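Local coordinates for ankyrin-repeat protein B (Legionella pneumophila, PDB 5K34), which is an F-box effector that hijacks the host ubiquitin-proteasome system by structural mimicry, its ankyrin domain, the part described here, probably binding protein partners, at residues Pro36-Thr47 and Tyr68-Tyr78. Sequence-based numbering, arbitrary orientation.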
# COMPACT_ATOMS: atom_id res chain seq x y z
N PRO A 36 -2.71 9.91 0.78
CA PRO A 36 -1.86 8.71 0.98
C PRO A 36 -1.04 8.38 -0.25
O PRO A 36 -0.19 7.46 -0.20
CB PRO A 36 -2.91 7.61 1.25
CG PRO A 36 -4.11 8.07 0.45
CD PRO A 36 -4.14 9.58 0.61
N THR A 37 -1.29 9.04 -1.38
CA THR A 37 -0.60 8.70 -2.64
C THR A 37 0.69 9.50 -2.82
O THR A 37 1.48 9.18 -3.75
CB THR A 37 -1.50 8.95 -3.89
OG1 THR A 37 -1.63 10.38 -4.10
CG2 THR A 37 -2.88 8.35 -3.71
N GLN A 38 0.88 10.54 -2.02
CA GLN A 38 2.03 11.41 -2.21
C GLN A 38 3.05 11.15 -1.11
O GLN A 38 2.72 11.03 0.07
CB GLN A 38 1.59 12.87 -2.21
CG GLN A 38 0.68 13.25 -3.38
CD GLN A 38 1.17 12.76 -4.75
OE1 GLN A 38 0.51 11.93 -5.43
NE2 GLN A 38 2.31 13.30 -5.20
N THR A 39 4.31 11.09 -1.51
CA THR A 39 5.39 10.72 -0.59
C THR A 39 6.65 11.49 -0.97
O THR A 39 6.60 12.35 -1.88
CB THR A 39 5.59 9.19 -0.56
OG1 THR A 39 6.60 8.87 0.39
CG2 THR A 39 5.96 8.65 -1.94
N ASN A 40 7.76 11.24 -0.30
CA ASN A 40 8.98 12.01 -0.52
C ASN A 40 10.15 11.25 0.06
O ASN A 40 10.02 10.17 0.60
CB ASN A 40 8.84 13.41 0.12
CG ASN A 40 8.55 13.37 1.61
OD1 ASN A 40 8.94 12.44 2.33
ND2 ASN A 40 7.84 14.37 2.10
N SER A 41 11.33 11.89 -0.06
CA SER A 41 12.60 11.37 0.41
C SER A 41 12.55 10.94 1.90
O SER A 41 13.02 9.90 2.31
CB SER A 41 13.68 12.45 0.13
OG SER A 41 14.87 12.06 0.69
N TYR A 42 11.99 11.83 2.69
CA TYR A 42 11.96 11.67 4.14
C TYR A 42 11.21 10.38 4.52
O TYR A 42 11.58 9.66 5.42
CB TYR A 42 11.31 12.89 4.83
CG TYR A 42 11.31 12.78 6.34
CD1 TYR A 42 12.47 13.04 7.08
CD2 TYR A 42 10.20 12.33 7.01
CE1 TYR A 42 12.48 12.90 8.47
CE2 TYR A 42 10.17 12.18 8.39
CZ TYR A 42 11.33 12.47 9.09
OH TYR A 42 11.33 12.30 10.49
N HIS A 43 10.13 10.13 3.76
CA HIS A 43 9.30 8.91 3.93
C HIS A 43 9.78 7.75 3.05
O HIS A 43 9.02 6.79 2.84
CB HIS A 43 7.86 9.28 3.68
CG HIS A 43 7.31 10.24 4.68
ND1 HIS A 43 7.37 10.00 6.04
CD2 HIS A 43 6.71 11.45 4.53
CE1 HIS A 43 6.82 11.02 6.69
NE2 HIS A 43 6.40 11.90 5.79
N LEU A 44 11.04 7.81 2.59
CA LEU A 44 11.67 6.75 1.83
C LEU A 44 10.93 6.45 0.50
O LEU A 44 11.07 5.34 -0.03
CB LEU A 44 11.87 5.46 2.64
CG LEU A 44 12.55 5.62 4.01
CD1 LEU A 44 12.70 4.26 4.70
CD2 LEU A 44 13.81 6.51 4.06
N ASN A 45 10.12 7.42 0.05
CA ASN A 45 9.28 7.22 -1.14
C ASN A 45 8.30 6.04 -1.01
O ASN A 45 7.84 5.51 -2.02
CB ASN A 45 10.11 7.14 -2.43
CG ASN A 45 10.52 8.51 -2.91
OD1 ASN A 45 11.73 8.66 -3.35
ND2 ASN A 45 9.67 9.44 -2.88
N ARG A 46 7.96 5.69 0.23
CA ARG A 46 6.95 4.65 0.45
C ARG A 46 5.57 5.26 0.61
O ARG A 46 5.40 6.45 0.88
CB ARG A 46 7.30 3.84 1.73
CG ARG A 46 8.76 3.39 1.82
CD ARG A 46 8.94 2.31 2.86
NE ARG A 46 8.65 1.00 2.26
CZ ARG A 46 8.10 -0.01 2.91
NH1 ARG A 46 7.87 -1.15 2.27
NH2 ARG A 46 7.73 0.10 4.20
N THR A 47 4.54 4.41 0.45
CA THR A 47 3.16 4.84 0.73
C THR A 47 2.50 3.78 1.62
O THR A 47 3.02 2.67 1.75
CB THR A 47 2.32 4.91 -0.57
OG1 THR A 47 2.17 3.59 -1.11
CG2 THR A 47 2.96 5.87 -1.60
N TYR A 68 -8.24 5.79 -4.04
CA TYR A 68 -7.29 6.84 -4.37
C TYR A 68 -6.54 6.48 -5.62
O TYR A 68 -6.50 5.30 -6.01
CB TYR A 68 -6.26 7.03 -3.22
CG TYR A 68 -6.90 7.45 -1.93
CD1 TYR A 68 -7.20 8.80 -1.66
CD2 TYR A 68 -7.28 6.49 -0.99
CE1 TYR A 68 -7.84 9.17 -0.45
CE2 TYR A 68 -7.94 6.83 0.19
CZ TYR A 68 -8.22 8.17 0.43
OH TYR A 68 -8.85 8.52 1.60
N THR A 69 -5.99 7.45 -6.30
CA THR A 69 -5.23 7.21 -7.54
C THR A 69 -3.76 7.02 -7.25
O THR A 69 -3.01 7.99 -7.05
CB THR A 69 -5.43 8.34 -8.57
OG1 THR A 69 -6.84 8.47 -8.80
CG2 THR A 69 -4.72 7.99 -9.88
N PHE A 70 -3.35 5.76 -7.11
CA PHE A 70 -1.96 5.40 -6.90
C PHE A 70 -1.30 4.99 -8.22
O PHE A 70 -1.94 4.37 -9.05
CB PHE A 70 -1.84 4.15 -5.98
CG PHE A 70 -2.04 4.45 -4.51
CD1 PHE A 70 -0.98 4.78 -3.69
CD2 PHE A 70 -3.32 4.37 -3.93
CE1 PHE A 70 -1.15 5.03 -2.34
CE2 PHE A 70 -3.52 4.64 -2.59
CZ PHE A 70 -2.45 4.96 -1.79
N ASP A 71 -0.01 5.33 -8.35
CA ASP A 71 0.80 4.81 -9.44
C ASP A 71 1.36 3.44 -8.98
O ASP A 71 2.22 3.43 -8.09
CB ASP A 71 1.93 5.79 -9.75
CG ASP A 71 2.90 5.24 -10.76
OD1 ASP A 71 2.78 4.08 -11.24
OD2 ASP A 71 3.90 5.98 -11.06
N PRO A 72 0.86 2.32 -9.52
CA PRO A 72 1.27 1.00 -8.97
C PRO A 72 2.72 0.61 -9.38
O PRO A 72 3.18 -0.41 -8.91
CB PRO A 72 0.23 0.05 -9.60
CG PRO A 72 -0.08 0.73 -10.93
CD PRO A 72 -0.06 2.21 -10.69
N ASN A 73 3.33 1.40 -10.26
CA ASN A 73 4.74 1.18 -10.61
C ASN A 73 5.66 2.18 -9.94
O ASN A 73 6.85 2.22 -10.25
CB ASN A 73 4.93 1.19 -12.14
CG ASN A 73 4.15 0.05 -12.79
OD1 ASN A 73 3.11 0.33 -13.48
ND2 ASN A 73 4.52 -1.17 -12.56
N PHE A 74 5.16 2.99 -9.02
CA PHE A 74 6.03 3.99 -8.36
C PHE A 74 6.88 3.32 -7.31
O PHE A 74 6.37 2.74 -6.34
CB PHE A 74 5.21 5.11 -7.74
CG PHE A 74 6.06 6.15 -7.07
CD1 PHE A 74 6.81 7.04 -7.86
CD2 PHE A 74 6.21 6.17 -5.68
CE1 PHE A 74 7.65 7.99 -7.24
CE2 PHE A 74 7.07 7.10 -5.08
CZ PHE A 74 7.77 8.00 -5.88
N LYS A 75 8.21 3.43 -7.48
CA LYS A 75 9.16 2.75 -6.60
C LYS A 75 9.49 3.55 -5.36
O LYS A 75 9.63 4.79 -5.38
CB LYS A 75 10.46 2.49 -7.37
CG LYS A 75 10.27 1.48 -8.49
CD LYS A 75 11.55 1.23 -9.30
CE LYS A 75 12.00 2.44 -10.14
NZ LYS A 75 10.97 2.79 -11.15
N ASP A 76 9.67 2.84 -4.24
CA ASP A 76 10.27 3.44 -3.05
C ASP A 76 11.79 3.38 -3.14
O ASP A 76 12.37 2.95 -4.15
CB ASP A 76 9.72 2.79 -1.78
CG ASP A 76 10.23 1.43 -1.49
OD1 ASP A 76 11.10 0.87 -2.21
OD2 ASP A 76 9.76 0.85 -0.45
N ASN A 77 12.46 3.86 -2.09
CA ASN A 77 13.94 3.96 -2.12
C ASN A 77 14.61 2.64 -1.94
O ASN A 77 15.85 2.60 -2.04
CB ASN A 77 14.43 5.02 -1.13
CG ASN A 77 14.13 6.43 -1.63
OD1 ASN A 77 13.67 6.60 -2.74
ND2 ASN A 77 14.45 7.41 -0.76
N TYR A 78 13.87 1.57 -1.63
CA TYR A 78 14.41 0.22 -1.69
C TYR A 78 14.33 -0.30 -3.13
O TYR A 78 14.90 -1.38 -3.41
CB TYR A 78 13.64 -0.74 -0.79
CG TYR A 78 13.68 -0.35 0.67
CD1 TYR A 78 14.72 -0.81 1.48
CD2 TYR A 78 12.72 0.47 1.21
CE1 TYR A 78 14.75 -0.50 2.85
CE2 TYR A 78 12.73 0.81 2.57
CZ TYR A 78 13.73 0.31 3.38
OH TYR A 78 13.71 0.60 4.73
O HOH W 1 1.30 7.11 -6.10
O HOH W 2 -3.37 10.88 -6.71
O HOH W 3 6.23 3.51 -3.47
O HOH W 4 9.53 -1.77 0.02
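P36 and T37 each set one carbon over the face of an aromatic ring of 68-78. CG of P36 stands over the centre of the Y68 ring, 3.7 Å from its centroid, a CH-pi contact with pyrrolidine and phenol crossed at about a right angle. The methyl CG2 of T37 sits almost on the normal of the F70 ring, 3.8 Å from its centroid. A chi1 of 72° places this methyl anti to the carbonyl carbon and leaves OG1 to bond OD1 of D35; water 2 links OG1 to the carbonyl of T69. L64 and W65 of helix 58-67 and L49 of helix 48-54 also touch F70.

Further along, N77 N donates to L44 O over 2.9 Å, the one direct backbone hydrogen bond between the loops. Beside it, NE of R46 meets OD2 of D76 at 2.9 Å, nearly straight at 165°. OD2 lies in the guanidinium plane, although the carboxylate is turned 47° from it. A bend at chi3 brings NE beside OD2, and NH1 pairs with E54. Water 4 ties NH1 to the same OD2, while OD1 of D76 accepts from the backbone N of D80. CD1 of L44 packs 3.8 Å from OH of Y78. Between the two ends, CG2 of T39 nears CE2 of F74, and waters 1 and 3 bridge backbone groups.

Successive ankyrin-repeat loops are thus joined by aliphatic carbons seated over ring faces at one end and an arginine-aspartate salt bridge with a backbone hydrogen bond at the other; R46 would probably favour an ionised D76, while E54 shares the arginine's charge.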